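PDB 3T33: LanC-like protein GCR2 from Arabidopsis thaliana, which binds a zinc ion and may play a role in abscisic acid signalling. Local coordinates for residues A[60-64]-A[87-91]; A[104-108]-A[140-144]. One frame throughout, in Å; residues are numbered along the deposited sequence.

How the contacts relate
Both contacts are antiparallel helix pairs on the same side of the molecule, their centres about 14 Å apart, and they follow each other in series along the chain. Contact 1 joins helix 45-69 to helix 84-98; contact 2 joins the next helix, 101-118, to helix 130-144. The two meet where helix 101-118 packs against both helices of contact 1: Leu106 CD2 lies 3.7 Å from Leu91 CD1 of helix 84-98 and 3.7 Å from Val64 CG1 of helix 45-69, while Cys107 SG is 3.5 Å from Ala88 O. Four helices thus form one continuous piece of the two-layered alpha/alpha toroid of the LanC family, with the zinc site lying elsewhere.

Contact 1 of 2, residues A[60-64]-A[87-91]; sequences KDKVV and TAYLL
Leu90 (t, p) lays its CD2 methyl against the backbone and side-chain base of Lys60, 3.9 Å from Lys60 CA and 4.1 Å from Lys60 CG, and the same Leu90 CD2 sits 4.2 Å from Val63 CB. Both segments are regular alpha helix, with backbone hydrogen bonds Val64 N to Lys60 O at 2.9 Å and Leu91 N to Thr87 O at 3.0 Å. They run antiparallel at 148° with local axes 10.4 Å apart, so Lys60 faces Leu90 (CA to CA 7.3 Å) and Val64 faces Thr87 (CA to CA 6.8 Å). Lys60, Val63 and Val64 on one helix meet Thr87, Leu90 and Leu91 on the other. Val63, chi1 t, sets CG1 3.7 Å from Thr87 OG1, and Val64, also t, touches with CG2 both Thr87 CG2, at 4.3 Å, and Leu91 CD1, at 4.1 Å. Leu91, m then t, swings back to bring its CD2 within 4.4 Å of Lys60 CD. Around the pair, helix 392-402 touches Val63 through Ile392 and Leu90 through Ala396 and Leu400, so the last helix of the chain packs beside these early ones, as expected where an alpha/alpha toroid closes its ring. The polar ends look elsewhere: Lys60 NZ forms a salt bridge with Asp103, and Thr87 OG1 and Thr67 OG1 share a hydrogen bond. Between the segments, then, the chemistry is carbon-to-carbon packing plus the Val63–Thr87 touch: 284 Å² is buried, both sides summed, and the segments hold to each other by hydrophobic burial and van der Waals fit.

Contact 2 of 2, residues A[104-108]-A[140-144]; sequences LKLCL and AAKCL
Two antiparallel alpha-helical segments meet here, 104-108 and 140-144, with backbone hydrogen bonds Leu108 N to Leu104 O and Leu144 N to Ala140 O, each 3.0 Å. Their local axes lie 10.0 Å apart with a signed crossing angle of -143°; Leu108 and Ala140 have the closest CA atoms, at 6.6 Å. The small methyl of Ala140 is the bump that fits the hollow between Leu104, Cys107 and Leu108: Ala140 CB lies 3.8 Å from Leu104 CD1, 3.9 Å from Cys107 SG and 3.6 Å from Leu108 CD2. In return Leu104 (t, p) settles over a hollow lined by Ala140, Cys143 and Leu144, with its CD2 4.1 Å from Cys143 CB and 3.8 Å from Leu144 CB. One turn on from Ala140, Leu144 (t, p) reaches across so that its CD2 meets CD1 of Leu108 (m, t) at 3.7 Å and its CD1 meets Lys105 CE at 3.9 Å. Phe92 of helix 84-98 touches both Cys107 and Cys143, while Leu149 of helix 147-158 touches Leu108 and Ala141. Such interdigitated, largely apolar, antiparallel helix pairing is characteristic of the two-layered alpha/alpha toroid of LanC-like proteins.

Contact 1 of 2, residues A[60-64]-A[87-91]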
loop_
_atom_site.group_PDB
_atom_site.type_symbol
_atom_site.label_atom_id
_atom_site.label_comp_id
_atom_site.label_asym_id
_atom_site.label_seq_id
_atom_site.Cartn_x
_atom_site.Cartn_y
_atom_site.Cartn_z
ATOM N N LYS A 60 -8.085 15.819 -1.396
ATOM C CA LYS A 60 -6.764 16.337 -1.063
ATOM C C LYS A 60 -6.867 17.681 -0.350
ATOM O O LYS A 60 -6.253 17.888 0.696
ATOM C CB LYS A 60 -5.908 16.474 -2.323
ATOM C CG LYS A 60 -4.544 17.100 -2.082
ATOM C CD LYS A 60 -3.868 17.472 -3.392
ATOM C CE LYS A 60 -4.229 18.885 -3.819
ATOM N NZ LYS A 60 -3.190 19.482 -4.702
ATOM N N ASP A 61 -7.648 18.591 -0.924
ATOM C CA ASP A 61 -7.839 19.912 -0.340
ATOM C C ASP A 61 -8.426 19.811 1.063
ATOM O O ASP A 61 -7.959 20.469 1.992
ATOM C CB ASP A 61 -8.746 20.765 -1.229
ATOM C CG ASP A 61 -7.998 21.406 -2.381
ATOM O OD1 ASP A 61 -6.810 21.074 -2.577
ATOM O OD2 ASP A 61 -8.597 22.242 -3.089
ATOM N N LYS A 62 -9.452 18.979 1.210
ATOM C CA LYS A 62 -10.099 18.782 2.503
ATOM C C LYS A 62 -9.106 18.261 3.535
ATOM O O LYS A 62 -9.099 18.705 4.683
ATOM C CB LYS A 62 -11.277 17.815 2.370
ATOM C CG LYS A 62 -11.911 17.423 3.694
ATOM C CD LYS A 62 -12.454 18.639 4.428
ATOM C CE LYS A 62 -13.587 18.257 5.366
ATOM N NZ LYS A 62 -13.801 19.280 6.426
ATOM N N VAL A 63 -8.270 17.315 3.119
ATOM C CA VAL A 63 -7.267 16.738 4.002
ATOM C C VAL A 63 -6.214 17.781 4.432
ATOM O O VAL A 63 -5.882 17.837 5.587
ATOM C CB VAL A 63 -6.565 15.493 3.364
ATOM C CG1 VAL A 63 -5.408 15.002 4.283
ATOM C CG2 VAL A 63 -7.556 14.372 3.170
ATOM N N VAL A 64 -5.710 18.585 3.486
ATOM C CA VAL A 64 -4.827 19.715 3.778
ATOM C C VAL A 64 -5.494 20.720 4.714
ATOM O O VAL A 64 -4.856 21.172 5.656
ATOM C CB VAL A 64 -4.328 20.437 2.522
ATOM C CG1 VAL A 64 -3.516 21.685 2.887
ATOM C CG2 VAL A 64 -3.442 19.499 1.701
ATOM N N THR A 87 -0.102 13.340 5.018
ATOM C CA THR A 87 -0.520 14.482 4.222
ATOM C C THR A 87 0.565 14.909 3.270
ATOM O O THR A 87 0.275 15.121 2.079
ATOM C CB THR A 87 -0.935 15.647 5.158
ATOM O OG1 THR A 87 -2.070 15.208 5.925
ATOM C CG2 THR A 87 -1.277 16.878 4.385
ATOM N N ALA A 88 1.816 15.001 3.753
ATOM C CA ALA A 88 2.907 15.313 2.881
ATOM C C ALA A 88 2.995 14.317 1.711
ATOM O O ALA A 88 3.280 14.685 0.557
ATOM C CB ALA A 88 4.266 15.305 3.685
ATOM N N TYR A 89 2.805 13.041 2.005
ATOM C CA TYR A 89 2.926 12.029 0.959
ATOM C C TYR A 89 1.832 12.155 -0.076
ATOM O O TYR A 89 2.049 12.009 -1.265
ATOM C CB TYR A 89 2.986 10.603 1.588
ATOM C CG TYR A 89 3.679 9.606 0.701
ATOM C CD1 TYR A 89 4.736 9.958 -0.141
ATOM C CD2 TYR A 89 3.204 8.304 0.624
ATOM C CE1 TYR A 89 5.326 8.998 -1.003
ATOM C CE2 TYR A 89 3.775 7.372 -0.204
ATOM C CZ TYR A 89 4.834 7.694 -0.998
ATOM O OH TYR A 89 5.316 6.647 -1.800
ATOM N N LEU A 90 0.649 12.456 0.386
ATOM C CA LEU A 90 -0.478 12.681 -0.526
ATOM C C LEU A 90 -0.163 13.875 -1.455
ATOM O O LEU A 90 -0.501 13.866 -2.660
ATOM C CB LEU A 90 -1.756 12.891 0.279
ATOM C CG LEU A 90 -2.945 13.409 -0.594
ATOM C CD1 LEU A 90 -3.340 12.400 -1.697
ATOM C CD2 LEU A 90 -4.164 13.771 0.318
ATOM N N LEU A 91 0.499 14.901 -0.883
ATOM C CA LEU A 91 0.892 16.111 -1.605
ATOM C C LEU A 91 1.969 15.813 -2.585
ATOM O O LEU A 91 1.982 16.350 -3.721
ATOM C CB LEU A 91 1.334 17.204 -0.607
ATOM C CG LEU A 91 0.121 17.947 -0.037
ATOM C CD1 LEU A 91 0.539 18.692 1.181
ATOM C CD2 LEU A 91 -0.399 18.928 -1.084
#

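Contact 2 of 2, residues A[104-108]-A[140-144]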
loop_
_atom_site.group_PDB
_atom_site.type_symbol
_atom_site.label_atom_id
_atom_site.label_comp_id
_atom_site.label_asym_id
_atom_site.label_seq_id
_atom_site.Cartn_x
_atom_site.Cartn_y
_atom_site.Cartn_z
ATOM N N LEU A 104 4.533 20.241 -4.029
ATOM C CA LEU A 104 5.851 19.825 -3.564
ATOM C C LEU A 104 6.359 20.702 -2.419
ATOM O O LEU A 104 6.878 20.197 -1.437
ATOM C CB LEU A 104 6.818 19.856 -4.720
ATOM C CG LEU A 104 8.292 19.488 -4.493
ATOM C CD1 LEU A 104 8.406 18.017 -4.036
ATOM C CD2 LEU A 104 9.019 19.697 -5.775
ATOM N N LYS A 105 6.167 22.016 -2.527
ATOM C CA LYS A 105 6.579 22.942 -1.473
ATOM C C LYS A 105 5.815 22.657 -0.219
ATOM O O LYS A 105 6.370 22.653 0.858
ATOM C CB LYS A 105 6.401 24.421 -1.900
ATOM C CG LYS A 105 7.690 24.998 -2.478
ATOM C CD LYS A 105 7.447 26.076 -3.523
ATOM C CE LYS A 105 8.541 26.037 -4.594
ATOM N NZ LYS A 105 7.970 26.155 -6.019
ATOM N N LEU A 106 4.524 22.447 -0.346
ATOM C CA LEU A 106 3.742 22.308 0.847
ATOM C C LEU A 106 4.202 21.002 1.520
ATOM O O LEU A 106 4.364 20.951 2.758
ATOM C CB LEU A 106 2.253 22.263 0.520
ATOM C CG LEU A 106 1.416 22.291 1.802
ATOM C CD1 LEU A 106 1.831 23.548 2.622
ATOM C CD2 LEU A 106 -0.090 22.284 1.506
ATOM N N CYS A 107 4.374 19.967 0.676
ATOM C CA CYS A 107 4.979 18.693 1.042
ATOM C C CYS A 107 6.146 18.912 1.990
ATOM O O CYS A 107 6.111 18.471 3.132
ATOM C CB CYS A 107 5.482 17.935 -0.210
ATOM S SG CYS A 107 6.339 16.348 0.257
ATOM N N LEU A 108 7.146 19.636 1.501
ATOM C CA LEU A 108 8.359 19.896 2.270
ATOM C C LEU A 108 8.144 20.665 3.548
ATOM O O LEU A 108 8.863 20.442 4.523
ATOM C CB LEU A 108 9.407 20.603 1.421
ATOM C CG LEU A 108 10.074 19.590 0.502
ATOM C CD1 LEU A 108 10.851 20.330 -0.544
ATOM C CD2 LEU A 108 10.957 18.644 1.265
ATOM N N ALA A 140 11.650 14.512 -1.862
ATOM C CA ALA A 140 10.980 15.782 -2.169
ATOM C C ALA A 140 11.998 16.887 -2.433
ATOM O O ALA A 140 11.834 17.616 -3.384
ATOM C CB ALA A 140 9.977 16.162 -1.100
ATOM N N ALA A 141 13.079 16.946 -1.647
ATOM C CA ALA A 141 14.191 17.913 -1.872
ATOM C C ALA A 141 14.950 17.715 -3.167
ATOM O O ALA A 141 15.369 18.678 -3.804
ATOM C CB ALA A 141 15.189 17.933 -0.669
ATOM N N LYS A 142 15.184 16.459 -3.515
ATOM C CA LYS A 142 15.775 16.132 -4.796
ATOM C C LYS A 142 14.846 16.623 -5.924
ATOM O O LYS A 142 15.308 17.199 -6.893
ATOM C CB LYS A 142 16.053 14.607 -4.909
ATOM C CG LYS A 142 17.292 14.210 -5.752
ATOM C CD LYS A 142 18.535 15.011 -5.324
ATOM C CE LYS A 142 19.831 14.612 -6.034
ATOM N NZ LYS A 142 20.935 15.495 -5.516
ATOM N N CYS A 143 13.539 16.435 -5.801
ATOM C CA CYS A 143 12.661 16.880 -6.898
ATOM C C CYS A 143 12.708 18.400 -7.031
ATOM O O CYS A 143 12.784 18.934 -8.147
ATOM C CB CYS A 143 11.235 16.381 -6.715
ATOM S SG CYS A 143 11.155 14.595 -6.805
ATOM N N LEU A 144 12.724 19.077 -5.892
ATOM C CA LEU A 144 12.750 20.501 -5.852
ATOM C C LEU A 144 14.080 21.104 -6.340
ATOM O O LEU A 144 14.112 22.243 -6.785
ATOM C CB LEU A 144 12.362 20.992 -4.467
ATOM C CG LEU A 144 12.171 22.507 -4.314
ATOM C CD1 LEU A 144 10.915 23.041 -5.087
ATOM C CD2 LEU A 144 12.129 22.891 -2.846
#